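Putative exported protein (PDB 4RAA) is of unknown function, but folds as a six-bladed beta-propeller and is probably exported from the cytoplasm. Local coordinates at residues T9-T17 with A217-T225; Y190-P201 with Y256-R264. All coordinates share one frame; numbering follows the deposited sequence.

How the interactions relate
Both interactions involve the sheet that runs from strand 10-13 to strand 189-192. Interaction 1 adds the N-terminal strand to its outer edge, and its centre lies about 20 Å from the centre of the chain, whereas interaction 2 sets the inner part of the sheet against the next one, its centre about 9 Å from that of the chain. The centres of the two interactions are about 16 Å apart. They meet directly where His218 NE2 of interaction 1 lies 2.9 Å from Glu261 OE2 of interaction 2, a probable hydrogen bond. Ala217 CB also packs 3.6 Å from Phe197 CE2, and Phe220 CE2 lies 4.2 Å from Val259 CG2. No ligand or catalytic site is known here, so the relation established is architectural.

Interaction 1: residues T9-T17 with A217-T225; sequences TIISFKEHT and AHSFSFEGT
Glu223 extends the hydrogen-bond ladder beyond the paired strands with its side chain: its OE1 accepts Glu15 N at 2.9 Å, a position where continued parallel pairing would use the backbone carbonyl of Glu223. The bond is nearly straight (172° at the hydrogen) and uses the lone pair of OE1 turned away from OE2. With CG anti to the backbone N (chi1 -177°) and the chain extended beyond it, Glu223 reaches across to 9-17. There Glu15 OE2 and Glu223 OE1 are 4.3 Å apart, a close pair of like charges. Lys14 NZ makes only a long salt bridge to Glu223 OE2, at 3.9 Å, and this ionic partner may partly offset the proximity of the two carboxylates. Before this point the pairing is regular. Ile11 N binds Ser219 O at 2.8 Å, Phe13 N binds Ser221 O at 2.9 Å, and Glu223 N returns a bond to Phe13 O, while Ser221 N to Ile11 O is weak. Strands 10-13 and 217-222 run parallel, and their register places the N-terminal strand on the outer edge of a propeller blade whose other neighbouring strands are antiparallel. On one face Ile10 CD1 lies beside Ser219 OG, and Ser12 OG makes a weak hydrogen bond to Ser221 OG. The other face is aromatic and buried. Ile11 CB packs on Phe220 CD1 at 3.9 Å, and CD1 of that isoleucine also reaches His218 ND1, the imidazole being hydrogen-bonded through NE2 to Glu261. Phe220 CD1 in turn approaches the edge of the Phe13 ring at CE2, 3.8 Å away. The Phe13 and Phe222 rings point the same way with planes 13° apart, but they are slid so far that they barely overlap. Thr288 and Val268 in the neighbouring sheet touch Phe13, while Tyr270 meets the Phe222 ring.

Interaction 2: residues Y190-P201 with Y256-R264; sequences YKVGTNVFAYTP and YYCVEETER
Inner strands of two adjacent propeller sheets face each other here, with Tyr190 and Tyr199 reaching from hairpin 190-201 to strand 256-261. The axes of strands 195-200 and 256-261 pass 8.9 Å apart, too far for a backbone ladder, so side chains bridge the gap. Tyr190 OH donates to Glu261 OE1 at 2.7 Å. The carboxylate oxygen lies at the tyrosine's edge, in the ring plane, and uses its anti lone pair; the two planes are 75° apart. Val192 CG2 packs against Glu261 CB, while its CG1 lies alongside the carboxylate of Glu263. Tyr199 has its CG between the backbone N and carbonyl carbon (chi1 61°), directing the ring toward Val259, whose CG2 lies over one face. Tyr199 OH accepts a hydrogen bond from Val259 N at 3.0 Å (166° at the hydrogen), and a water linked to that hydroxyl donates to Val259 O. Farther along, Tyr257 slides past Tyr199 in the opposite direction, their rings oblique to each other. Tyr257 OH lies 2.9 Å from Thr200 O, with Asp203 O also within hydrogen-bonding reach of that one proton. Beyond the contact, Lys283 and His218 hold Glu261 OE2; Ile206 of strand 203-210 touches both Tyr190 and Val259, and strand 265-272 packs on Val259 and Glu261 through Leu266.

Interaction 1: residues T9-T17 with A217-T225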
loop_
_atom_site.group_PDB
_atom_site.type_symbol
_atom_site.label_atom_id
_atom_site.label_comp_id
_atom_site.label_asym_id
_atom_site.label_seq_id
_atom_site.Cartn_x
_atom_site.Cartn_y
_atom_site.Cartn_z
ATOM N N THR A 9 -21.877 6.890 34.086
ATOM C CA THR A 9 -22.228 8.346 34.090
ATOM C C THR A 9 -20.962 9.215 34.422
ATOM O O THR A 9 -19.861 8.933 33.894
ATOM C CB THR A 9 -23.475 8.623 34.995
ATOM O OG1 THR A 9 -24.421 7.566 34.852
ATOM C CG2 THR A 9 -24.169 9.971 34.634
ATOM N N ILE A 10 -21.103 10.214 35.307
ATOM C CA ILE A 10 -20.068 11.207 35.576
ATOM C C ILE A 10 -18.950 10.669 36.472
ATOM O O ILE A 10 -19.172 9.745 37.252
ATOM C CB ILE A 10 -20.708 12.499 36.206
ATOM C CG1 ILE A 10 -19.835 13.759 36.010
ATOM C CG2 ILE A 10 -21.079 12.316 37.688
ATOM C CD1 ILE A 10 -19.743 14.262 34.578
ATOM N N ILE A 11 -17.752 11.237 36.303
ATOM C CA ILE A 11 -16.590 10.990 37.158
ATOM C C ILE A 11 -16.195 12.396 37.615
ATOM O O ILE A 11 -15.515 13.118 36.888
ATOM C CB ILE A 11 -15.462 10.258 36.406
ATOM C CG1 ILE A 11 -15.937 8.854 36.020
ATOM C CG2 ILE A 11 -14.193 10.163 37.265
ATOM C CD1 ILE A 11 -14.956 8.053 35.189
ATOM N N SER A 12 -16.663 12.781 38.802
ATOM C CA SER A 12 -16.432 14.117 39.350
ATOM C C SER A 12 -15.129 14.146 40.101
ATOM O O SER A 12 -14.929 13.324 40.981
ATOM C CB SER A 12 -17.555 14.509 40.314
ATOM O OG SER A 12 -18.813 14.456 39.670
ATOM N N PHE A 13 -14.262 15.095 39.751
ATOM C CA PHE A 13 -12.984 15.311 40.420
ATOM C C PHE A 13 -13.065 16.601 41.238
ATOM O O PHE A 13 -13.326 17.661 40.680
ATOM C CB PHE A 13 -11.860 15.443 39.400
ATOM C CG PHE A 13 -11.560 14.180 38.663
ATOM C CD1 PHE A 13 -10.813 13.176 39.269
ATOM C CD2 PHE A 13 -12.001 13.987 37.362
ATOM C CE1 PHE A 13 -10.525 11.991 38.601
ATOM C CE2 PHE A 13 -11.707 12.810 36.686
ATOM C CZ PHE A 13 -10.971 11.809 37.306
ATOM N N LYS A 14 -12.850 16.515 42.548
ATOM C CA LYS A 14 -12.843 17.704 43.416
ATOM C C LYS A 14 -11.410 18.232 43.314
ATOM O O LYS A 14 -10.514 17.466 42.946
ATOM C CB LYS A 14 -13.285 17.366 44.849
ATOM C CG LYS A 14 -14.585 16.560 44.886
ATOM C CD LYS A 14 -15.249 16.472 46.254
ATOM C CE LYS A 14 -16.312 17.544 46.482
ATOM N NZ LYS A 14 -15.787 18.933 46.435
ATOM N N GLU A 15 -11.194 19.525 43.587
ATOM C CA GLU A 15 -9.854 20.145 43.431
ATOM C C GLU A 15 -8.797 19.452 44.256
ATOM O O GLU A 15 -7.880 18.871 43.705
ATOM C CB GLU A 15 -9.830 21.646 43.776
ATOM C CG GLU A 15 -10.514 22.555 42.764
ATOM C CD GLU A 15 -10.311 24.041 43.047
ATOM O OE1 GLU A 15 -9.187 24.445 43.423
ATOM O OE2 GLU A 15 -11.276 24.817 42.858
ATOM N N HIS A 16 -8.968 19.493 45.573
ATOM C CA HIS A 16 -8.013 18.922 46.516
ATOM C C HIS A 16 -8.495 17.579 47.051
ATOM O O HIS A 16 -9.656 17.211 46.907
ATOM C CB HIS A 16 -7.778 19.887 47.696
ATOM C CG HIS A 16 -7.409 21.283 47.282
ATOM N ND1 HIS A 16 -6.206 21.592 46.681
ATOM C CD2 HIS A 16 -8.079 22.455 47.403
ATOM C CE1 HIS A 16 -6.156 22.890 46.436
ATOM N NE2 HIS A 16 -7.278 23.438 46.869
ATOM N N THR A 17 -7.551 16.838 47.612
ATOM C CA THR A 17 -7.806 15.606 48.352
ATOM C C THR A 17 -6.781 15.595 49.462
ATOM O O THR A 17 -5.631 15.996 49.235
ATOM C CB THR A 17 -7.676 14.309 47.522
ATOM O OG1 THR A 17 -7.997 13.185 48.359
ATOM C CG2 THR A 17 -6.262 14.110 46.943
ATOM N N ALA A 217 -18.732 6.155 27.167
ATOM C CA ALA A 217 -18.332 5.222 28.233
ATOM C C ALA A 217 -17.990 5.925 29.568
ATOM O O ALA A 217 -18.230 5.361 30.633
ATOM C CB ALA A 217 -17.157 4.381 27.764
ATOM N N HIS A 218 -17.387 7.110 29.512
ATOM C CA HIS A 218 -17.085 7.916 30.715
ATOM C C HIS A 218 -17.233 9.392 30.383
ATOM O O HIS A 218 -16.949 9.785 29.259
ATOM C CB HIS A 218 -15.635 7.715 31.221
ATOM C CG HIS A 218 -15.211 6.284 31.355
ATOM N ND1 HIS A 218 -15.488 5.521 32.468
ATOM C CD2 HIS A 218 -14.519 5.479 30.514
ATOM C CE1 HIS A 218 -14.992 4.308 32.305
ATOM N NE2 HIS A 218 -14.397 4.257 31.128
ATOM N N SER A 219 -17.701 10.188 31.341
ATOM C CA SER A 219 -17.729 11.655 31.210
ATOM C C SER A 219 -17.091 12.258 32.474
ATOM O O SER A 219 -17.220 11.697 33.568
ATOM C CB SER A 219 -19.132 12.204 30.944
ATOM O OG SER A 219 -20.001 11.984 32.035
ATOM N N PHE A 220 -16.389 13.376 32.310
ATOM C CA PHE A 220 -15.681 14.020 33.416
ATOM C C PHE A 220 -16.167 15.431 33.706
ATOM O O PHE A 220 -16.728 16.112 32.853
ATOM C CB PHE A 220 -14.185 14.088 33.124
ATOM C CG PHE A 220 -13.603 12.797 32.630
ATOM C CD1 PHE A 220 -13.393 11.739 33.511
ATOM C CD2 PHE A 220 -13.259 12.631 31.280
ATOM C CE1 PHE A 220 -12.853 10.532 33.068
ATOM C CE2 PHE A 220 -12.722 11.423 30.826
ATOM C CZ PHE A 220 -12.518 10.371 31.729
ATOM N N SER A 221 -15.965 15.829 34.952
ATOM C CA SER A 221 -16.209 17.184 35.425
ATOM C C SER A 221 -15.142 17.412 36.498
ATOM O O SER A 221 -14.816 16.486 37.255
ATOM C CB SER A 221 -17.621 17.358 35.990
ATOM O OG SER A 221 -17.808 16.558 37.140
ATOM N N PHE A 222 -14.581 18.616 36.521
ATOM C CA PHE A 222 -13.547 18.999 37.477
ATOM C C PHE A 222 -14.057 20.220 38.212
ATOM O O PHE A 222 -14.666 21.087 37.596
ATOM C CB PHE A 222 -12.244 19.301 36.734
ATOM C CG PHE A 222 -11.701 18.123 35.962
ATOM C CD1 PHE A 222 -12.177 17.834 34.670
ATOM C CD2 PHE A 222 -10.723 17.294 36.515
ATOM C CE1 PHE A 222 -11.688 16.739 33.947
ATOM C CE2 PHE A 222 -10.225 16.206 35.798
ATOM C CZ PHE A 222 -10.715 15.920 34.514
ATOM N N GLU A 223 -13.835 20.275 39.523
ATOM C CA GLU A 223 -14.289 21.404 40.342
ATOM C C GLU A 223 -13.524 22.670 39.925
ATOM O O GLU A 223 -12.304 22.626 39.710
ATOM C CB GLU A 223 -14.100 21.112 41.848
ATOM C CG GLU A 223 -14.618 22.200 42.801
ATOM C CD GLU A 223 -14.260 21.986 44.271
ATOM O OE1 GLU A 223 -13.230 21.348 44.583
ATOM O OE2 GLU A 223 -15.010 22.498 45.130
ATOM N N GLY A 224 -14.262 23.772 39.772
ATOM C CA GLY A 224 -13.692 25.082 39.434
ATOM C C GLY A 224 -13.064 25.262 38.061
ATOM O O GLY A 224 -12.315 26.210 37.853
ATOM N N THR A 225 -13.362 24.363 37.128
ATOM C CA THR A 225 -12.832 24.444 35.765
ATOM C C THR A 225 -13.627 23.570 34.818
ATOM O O THR A 225 -14.436 22.755 35.238
ATOM C CB THR A 225 -11.341 24.049 35.674
ATOM O OG1 THR A 225 -10.856 24.334 34.354
ATOM C CG2 THR A 225 -11.109 22.564 35.992
#

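Interaction 2: residues Y190-P201 with Y256-R264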
loop_
_atom_site.group_PDB
_atom_site.type_symbol
_atom_site.label_atom_id
_atom_site.label_comp_id
_atom_site.label_asym_id
_atom_site.label_seq_id
_atom_site.Cartn_x
_atom_site.Cartn_y
_atom_site.Cartn_z
ATOM N N TYR A 190 -7.347 4.509 22.237
ATOM C CA TYR A 190 -6.790 3.378 23.000
ATOM C C TYR A 190 -7.748 2.189 23.114
ATOM O O TYR A 190 -8.948 2.294 22.795
ATOM C CB TYR A 190 -6.316 3.836 24.394
ATOM C CG TYR A 190 -7.392 4.356 25.332
ATOM C CD1 TYR A 190 -8.210 3.471 26.038
ATOM C CD2 TYR A 190 -7.563 5.738 25.560
ATOM C CE1 TYR A 190 -9.192 3.921 26.907
ATOM C CE2 TYR A 190 -8.547 6.203 26.441
ATOM C CZ TYR A 190 -9.356 5.279 27.114
ATOM O OH TYR A 190 -10.337 5.667 27.989
ATOM N N LYS A 191 -7.185 1.069 23.581
ATOM C CA LYS A 191 -7.911 -0.175 23.804
ATOM C C LYS A 191 -8.015 -0.537 25.292
ATOM O O LYS A 191 -7.174 -0.132 26.111
ATOM C CB LYS A 191 -7.268 -1.349 23.041
ATOM C CG LYS A 191 -7.538 -1.368 21.537
ATOM C CD LYS A 191 -7.282 -2.734 20.884
ATOM C CE LYS A 191 -5.813 -3.147 20.918
ATOM N NZ LYS A 191 -5.584 -4.442 20.220
ATOM N N VAL A 192 -9.099 -1.249 25.615
ATOM C CA VAL A 192 -9.364 -1.843 26.932
ATOM C C VAL A 192 -10.042 -3.156 26.549
ATOM O O VAL A 192 -11.236 -3.175 26.194
ATOM C CB VAL A 192 -10.259 -0.977 27.848
ATOM C CG1 VAL A 192 -10.572 -1.712 29.152
ATOM C CG2 VAL A 192 -9.592 0.370 28.136
ATOM N N GLY A 193 -9.253 -4.232 26.573
ATOM C CA GLY A 193 -9.690 -5.531 26.092
ATOM C C GLY A 193 -9.747 -5.381 24.582
ATOM O O GLY A 193 -8.809 -4.837 23.970
ATOM N N THR A 194 -10.875 -5.795 24.010
ATOM C CA THR A 194 -11.142 -5.722 22.560
ATOM C C THR A 194 -11.706 -4.363 22.083
ATOM O O THR A 194 -11.521 -3.986 20.919
ATOM C CB THR A 194 -12.126 -6.847 22.141
ATOM O OG1 THR A 194 -13.363 -6.723 22.863
ATOM C CG2 THR A 194 -11.514 -8.230 22.428
ATOM N N ASN A 195 -12.397 -3.648 22.978
ATOM C CA ASN A 195 -13.018 -2.355 22.662
ATOM C C ASN A 195 -12.015 -1.217 22.493
ATOM O O ASN A 195 -11.026 -1.119 23.233
ATOM C CB ASN A 195 -14.045 -1.956 23.729
ATOM C CG ASN A 195 -15.265 -2.851 23.728
ATOM O OD1 ASN A 195 -15.572 -3.482 24.735
ATOM N ND2 ASN A 195 -15.960 -2.934 22.587
ATOM N N VAL A 196 -12.316 -0.356 21.521
ATOM C CA VAL A 196 -11.507 0.794 21.172
ATOM C C VAL A 196 -12.265 2.041 21.627
ATOM O O VAL A 196 -13.454 2.181 21.374
ATOM C CB VAL A 196 -11.234 0.840 19.659
ATOM C CG1 VAL A 196 -10.168 1.887 19.340
ATOM C CG2 VAL A 196 -10.780 -0.533 19.171
ATOM N N PHE A 197 -11.553 2.937 22.299
ATOM C CA PHE A 197 -12.118 4.173 22.824
ATOM C C PHE A 197 -11.398 5.365 22.222
ATOM O O PHE A 197 -10.262 5.236 21.772
ATOM C CB PHE A 197 -12.013 4.178 24.342
ATOM C CG PHE A 197 -12.772 3.063 24.990
ATOM C CD1 PHE A 197 -12.220 1.785 25.070
ATOM C CD2 PHE A 197 -14.046 3.277 25.507
ATOM C CE1 PHE A 197 -12.926 0.739 25.654
ATOM C CE2 PHE A 197 -14.759 2.233 26.094
ATOM C CZ PHE A 197 -14.198 0.963 26.169
ATOM N N ALA A 198 -12.071 6.513 22.210
ATOM C CA ALA A 198 -11.520 7.751 21.633
ATOM C C ALA A 198 -12.055 8.999 22.337
ATOM O O ALA A 198 -13.101 8.937 22.995
ATOM C CB ALA A 198 -11.808 7.807 20.136
ATOM N N TYR A 199 -11.327 10.114 22.208
ATOM C CA TYR A 199 -11.723 11.391 22.826
ATOM C C TYR A 199 -11.067 12.613 22.184
ATOM O O TYR A 199 -10.011 12.496 21.555
ATOM C CB TYR A 199 -11.445 11.374 24.332
ATOM C CG TYR A 199 -9.997 11.185 24.710
ATOM C CD1 TYR A 199 -9.445 9.911 24.849
ATOM C CD2 TYR A 199 -9.171 12.290 24.948
ATOM C CE1 TYR A 199 -8.106 9.745 25.202
ATOM C CE2 TYR A 199 -7.830 12.139 25.300
ATOM C CZ TYR A 199 -7.303 10.868 25.429
ATOM O OH TYR A 199 -5.989 10.737 25.780
ATOM N N THR A 200 -11.689 13.778 22.394
ATOM C CA THR A 200 -11.264 15.051 21.794
ATOM C C THR A 200 -10.895 16.088 22.853
ATOM O O THR A 200 -11.313 15.961 24.008
ATOM C CB THR A 200 -12.374 15.620 20.896
ATOM O OG1 THR A 200 -13.518 15.940 21.684
ATOM C CG2 THR A 200 -12.764 14.620 19.813
ATOM N N PRO A 201 -10.130 17.134 22.462
ATOM C CA PRO A 201 -9.727 18.108 23.486
ATOM C C PRO A 201 -10.810 19.007 24.068
ATOM O O PRO A 201 -10.559 19.558 25.141
ATOM C CB PRO A 201 -8.658 18.966 22.780
ATOM C CG PRO A 201 -8.436 18.348 21.439
ATOM C CD PRO A 201 -9.647 17.536 21.126
ATOM N N TYR A 256 -5.066 21.335 28.480
ATOM C CA TYR A 256 -4.740 20.037 27.872
ATOM C C TYR A 256 -5.256 18.943 28.800
ATOM O O TYR A 256 -5.407 19.192 29.991
ATOM C CB TYR A 256 -3.206 19.929 27.750
ATOM C CG TYR A 256 -2.574 18.546 27.502
ATOM C CD1 TYR A 256 -2.331 17.644 28.555
ATOM C CD2 TYR A 256 -2.147 18.168 26.223
ATOM C CE1 TYR A 256 -1.731 16.401 28.324
ATOM C CE2 TYR A 256 -1.545 16.927 25.983
ATOM C CZ TYR A 256 -1.335 16.055 27.033
ATOM O OH TYR A 256 -0.741 14.847 26.770
ATOM N N TYR A 257 -5.555 17.760 28.261
ATOM C CA TYR A 257 -5.888 16.596 29.101
ATOM C C TYR A 257 -5.676 15.298 28.342
ATOM O O TYR A 257 -6.063 15.223 27.180
ATOM C CB TYR A 257 -7.317 16.657 29.698
ATOM C CG TYR A 257 -8.456 16.126 28.837
ATOM C CD1 TYR A 257 -9.072 16.929 27.863
ATOM C CD2 TYR A 257 -8.928 14.809 29.007
ATOM C CE1 TYR A 257 -10.117 16.428 27.078
ATOM C CE2 TYR A 257 -9.973 14.303 28.233
ATOM C CZ TYR A 257 -10.565 15.114 27.275
ATOM O OH TYR A 257 -11.585 14.623 26.532
ATOM N N CYS A 258 -5.024 14.319 28.986
ATOM C CA CYS A 258 -4.812 12.992 28.390
ATOM C C CYS A 258 -5.420 11.954 29.330
ATOM O O CYS A 258 -5.508 12.180 30.530
ATOM C CB CYS A 258 -3.326 12.721 28.116
ATOM S SG CYS A 258 -2.316 12.287 29.543
ATOM N N VAL A 259 -5.857 10.831 28.771
ATOM C CA VAL A 259 -6.478 9.750 29.546
ATOM C C VAL A 259 -5.828 8.409 29.204
ATOM O O VAL A 259 -5.572 8.103 28.019
ATOM C CB VAL A 259 -8.007 9.606 29.275
ATOM C CG1 VAL A 259 -8.617 8.498 30.144
ATOM C CG2 VAL A 259 -8.746 10.924 29.503
ATOM N N GLU A 260 -5.547 7.657 30.271
ATOM C CA GLU A 260 -5.046 6.285 30.155
ATOM C C GLU A 260 -5.962 5.434 31.030
ATOM O O GLU A 260 -6.251 5.767 32.179
ATOM C CB GLU A 260 -3.569 6.145 30.529
ATOM C CG GLU A 260 -3.038 4.709 30.413
ATOM C CD GLU A 260 -3.433 3.988 29.117
ATOM O OE1 GLU A 260 -3.463 4.618 28.030
ATOM O OE2 GLU A 260 -3.693 2.765 29.182
ATOM N N GLU A 261 -6.457 4.343 30.454
ATOM C CA GLU A 261 -7.397 3.462 31.146
ATOM C C GLU A 261 -6.868 2.027 31.201
ATOM O O GLU A 261 -6.157 1.595 30.294
ATOM C CB GLU A 261 -8.762 3.526 30.437
ATOM C CG GLU A 261 -9.929 3.055 31.306
ATOM C CD GLU A 261 -11.299 3.126 30.637
ATOM O OE1 GLU A 261 -11.516 3.868 29.652
ATOM O OE2 GLU A 261 -12.204 2.428 31.132
ATOM N N THR A 262 -7.177 1.330 32.300
ATOM C CA THR A 262 -6.850 -0.097 32.498
ATOM C C THR A 262 -8.149 -0.784 32.956
ATOM O O THR A 262 -9.205 -0.151 32.935
ATOM C CB THR A 262 -5.705 -0.317 33.528
ATOM O OG1 THR A 262 -6.144 0.019 34.848
ATOM C CG2 THR A 262 -4.468 0.500 33.173
ATOM N N GLU A 263 -8.075 -2.061 33.339
ATOM C CA GLU A 263 -9.247 -2.799 33.854
ATOM C C GLU A 263 -9.684 -2.326 35.233
ATOM O O GLU A 263 -10.870 -2.353 35.528
ATOM C CB GLU A 263 -8.977 -4.317 33.934
ATOM C CG GLU A 263 -8.699 -5.012 32.601
ATOM C CD GLU A 263 -9.875 -5.000 31.619
ATOM O OE1 GLU A 263 -11.042 -4.800 32.032
ATOM O OE2 GLU A 263 -9.629 -5.212 30.410
ATOM N N ARG A 264 -8.729 -1.892 36.056
ATOM C CA ARG A 264 -8.978 -1.503 37.454
ATOM C C ARG A 264 -9.072 0.003 37.740
ATOM O O ARG A 264 -9.783 0.397 38.674
ATOM C CB ARG A 264 -7.905 -2.127 38.371
ATOM C CG ARG A 264 -6.467 -1.654 38.150
ATOM C CD ARG A 264 -5.524 -2.203 39.207
ATOM N NE ARG A 264 -5.277 -3.641 39.076
ATOM C CZ ARG A 264 -4.535 -4.374 39.913
ATOM N NH1 ARG A 264 -3.943 -3.832 40.987
ATOM N NH2 ARG A 264 -4.380 -5.676 39.681
HETATM O O HOH W 1 -4.966 8.521 25.007
#